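Local coordinates for ferredoxin (Nitrosospira multiformis, PDB 3LMF), which is of unknown function but belongs to the Csp copper-storage family, whose members bind copper(I) through cysteines lining a four-helix bundle, and so probably handles copper, at residues C21-L26 against C52-Q57. Numbering follows the deposited sequence.
Sequences CYRTCL and CAEICQ
C21 and C25 face C52 and C56 across two antiparallel helices of a four-helix bundle, a compact example of how paired CxxxC motifs line a bundle interior with thiols. The segments run at 159° to each other, their axes 8.1 Å apart. Among the sulfurs, C25 SG and C52 SG approach to 3.7 Å and C21 SG and C56 SG to 3.8 Å, too far for disulfides. The torsions repeat from one motif to the other: C21 and C52 send SG anti to the backbone N (chi1 -177° in C21), while C25 and C56 swing it anti to the carbonyl carbon. C101 and C104 of helix 95-112, which touch C21, and C77 and C81 of helix 70-90, which touch C56, extend this thiol-lined core, consistent with the copper(I)-binding interior of Csp relatives.

Aromatic packing occupies the flank. Q57, its CG anti to the backbone N, lays that carbon over one face of the Y22 ring, 4.1 Å from the centroid in a CH-pi contact; beyond it the amide stacks on the ring, the planes 27° apart. The Y22 hydroxyl is hydrogen-bonded to N61 of the second subunit, tying this flank to the oligomer. With an alanine in place of Y22, N61 of the second subunit would probably lose its hydroxyl partner and the Q57 side chain the ring it packs against.

Close to the backbones the contacts are mostly apolar. Y22 CB meets C56 CB at 3.7 Å, and C25 CB lies 4.0 Å from A53 CB. Small at the closest backbone pairing, A53 sets its CB 3.9 Å from L26 N.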
loop_
_atom_site.group_PDB
_atom_site.type_symbol
_atom_site.label_atom_id
_atom_site.label_comp_id
_atom_site.label_asym_id
_atom_site.label_seq_id
_atom_site.Cartn_x
_atom_site.Cartn_y
_atom_site.Cartn_z
ATOM N N CYS A 21 -3.931 13.450 -6.771
ATOM C CA CYS A 21 -3.240 12.861 -7.914
ATOM C C CYS A 21 -3.200 11.343 -7.822
ATOM O O CYS A 21 -3.283 10.638 -8.836
ATOM C CB CYS A 21 -1.811 13.418 -8.017
ATOM S SG CYS A 21 -0.861 12.820 -9.444
ATOM N N TYR A 22 -3.053 10.825 -6.612
ATOM C CA TYR A 22 -3.026 9.378 -6.450
ATOM C C TYR A 22 -4.396 8.810 -6.838
ATOM O O TYR A 22 -4.480 7.863 -7.614
ATOM C CB TYR A 22 -2.623 9.024 -5.009
ATOM C CG TYR A 22 -3.450 7.969 -4.320
ATOM C CD1 TYR A 22 -3.534 6.670 -4.818
ATOM C CD2 TYR A 22 -4.100 8.260 -3.131
ATOM C CE1 TYR A 22 -4.243 5.687 -4.137
ATOM C CE2 TYR A 22 -4.806 7.294 -2.444
ATOM C CZ TYR A 22 -4.875 6.011 -2.946
ATOM O OH TYR A 22 -5.554 5.055 -2.231
ATOM N N ARG A 23 -5.467 9.406 -6.330
ATOM C CA ARG A 23 -6.801 8.931 -6.660
ATOM C C ARG A 23 -7.086 8.997 -8.162
ATOM O O ARG A 23 -7.614 8.050 -8.745
ATOM C CB ARG A 23 -7.849 9.731 -5.886
ATOM C CG ARG A 23 -7.865 9.375 -4.411
ATOM C CD ARG A 23 -8.784 10.264 -3.619
ATOM N NE ARG A 23 -10.114 10.328 -4.200
ATOM C CZ ARG A 23 -11.173 10.838 -3.583
ATOM N NH1 ARG A 23 -12.349 10.862 -4.198
ATOM N NH2 ARG A 23 -11.061 11.309 -2.349
ATOM N N THR A 24 -6.720 10.116 -8.775
ATOM C CA THR A 24 -6.921 10.334 -10.202
ATOM C C THR A 24 -6.129 9.343 -11.059
ATOM O O THR A 24 -6.669 8.760 -11.991
ATOM C CB THR A 24 -6.521 11.781 -10.591
ATOM O OG1 THR A 24 -7.318 12.708 -9.845
ATOM C CG2 THR A 24 -6.735 12.032 -12.084
ATOM N N CYS A 25 -4.853 9.142 -10.760
ATOM C CA CYS A 25 -4.084 8.214 -11.567
ATOM C C CYS A 25 -4.612 6.783 -11.485
ATOM O O CYS A 25 -4.759 6.122 -12.514
ATOM C CB CYS A 25 -2.601 8.288 -11.192
ATOM S SG CYS A 25 -1.846 9.887 -11.715
ATOM N N LEU A 26 -4.919 6.313 -10.278
ATOM C CA LEU A 26 -5.436 4.953 -10.103
ATOM C C LEU A 26 -6.781 4.787 -10.817
ATOM O O LEU A 26 -6.988 3.824 -11.559
ATOM C CB LEU A 26 -5.629 4.630 -8.613
ATOM C CG LEU A 26 -5.299 3.218 -8.117
ATOM C CD1 LEU A 26 -6.064 2.952 -6.811
ATOM C CD2 LEU A 26 -5.669 2.173 -9.157
ATOM N N CYS A 52 2.963 6.168 -10.715
ATOM C CA CYS A 52 2.620 7.488 -10.224
ATOM C C CYS A 52 1.634 7.393 -9.063
ATOM O O CYS A 52 1.811 8.062 -8.043
ATOM C CB CYS A 52 2.033 8.340 -11.351
ATOM S SG CYS A 52 1.724 10.059 -10.893
ATOM N N ALA A 53 0.604 6.561 -9.194
ATOM C CA ALA A 53 -0.368 6.413 -8.109
ATOM C C ALA A 53 0.314 5.877 -6.848
ATOM O O ALA A 53 0.031 6.326 -5.738
ATOM C CB ALA A 53 -1.499 5.477 -8.535
ATOM N N GLU A 54 1.217 4.921 -7.043
ATOM C CA GLU A 54 1.978 4.305 -5.961
ATOM C C GLU A 54 2.846 5.327 -5.220
ATOM O O GLU A 54 2.716 5.495 -4.012
ATOM C CB GLU A 54 2.878 3.205 -6.527
ATOM C CG GLU A 54 3.677 2.429 -5.490
ATOM C CD GLU A 54 2.810 1.506 -4.670
ATOM O OE1 GLU A 54 3.358 0.733 -3.854
ATOM O OE2 GLU A 54 1.569 1.553 -4.834
ATOM N N ILE A 55 3.736 6.001 -5.949
ATOM C CA ILE A 55 4.614 6.986 -5.337
ATOM C C ILE A 55 3.822 8.105 -4.649
ATOM O O ILE A 55 4.188 8.524 -3.552
ATOM C CB ILE A 55 5.623 7.591 -6.367
ATOM C CG1 ILE A 55 6.741 8.342 -5.630
ATOM C CG2 ILE A 55 4.924 8.575 -7.282
ATOM C CD1 ILE A 55 7.522 7.499 -4.620
ATOM N N CYS A 56 2.730 8.573 -5.252
ATOM C CA CYS A 56 1.947 9.633 -4.615
ATOM C C CYS A 56 1.357 9.141 -3.297
ATOM O O CYS A 56 1.323 9.873 -2.307
ATOM C CB CYS A 56 0.823 10.116 -5.533
ATOM S SG CYS A 56 1.398 11.092 -6.938
ATOM N N GLN A 57 0.910 7.892 -3.284
ATOM C CA GLN A 57 0.334 7.299 -2.081
ATOM C C GLN A 57 1.398 7.167 -0.996
ATOM O O GLN A 57 1.112 7.315 0.189
ATOM C CB GLN A 57 -0.259 5.927 -2.415
ATOM C CG GLN A 57 -1.160 5.348 -1.346
ATOM C CD GLN A 57 -1.976 4.168 -1.858
ATOM O OE1 GLN A 57 -2.724 3.550 -1.106
ATOM N NE2 GLN A 57 -1.837 3.857 -3.145
#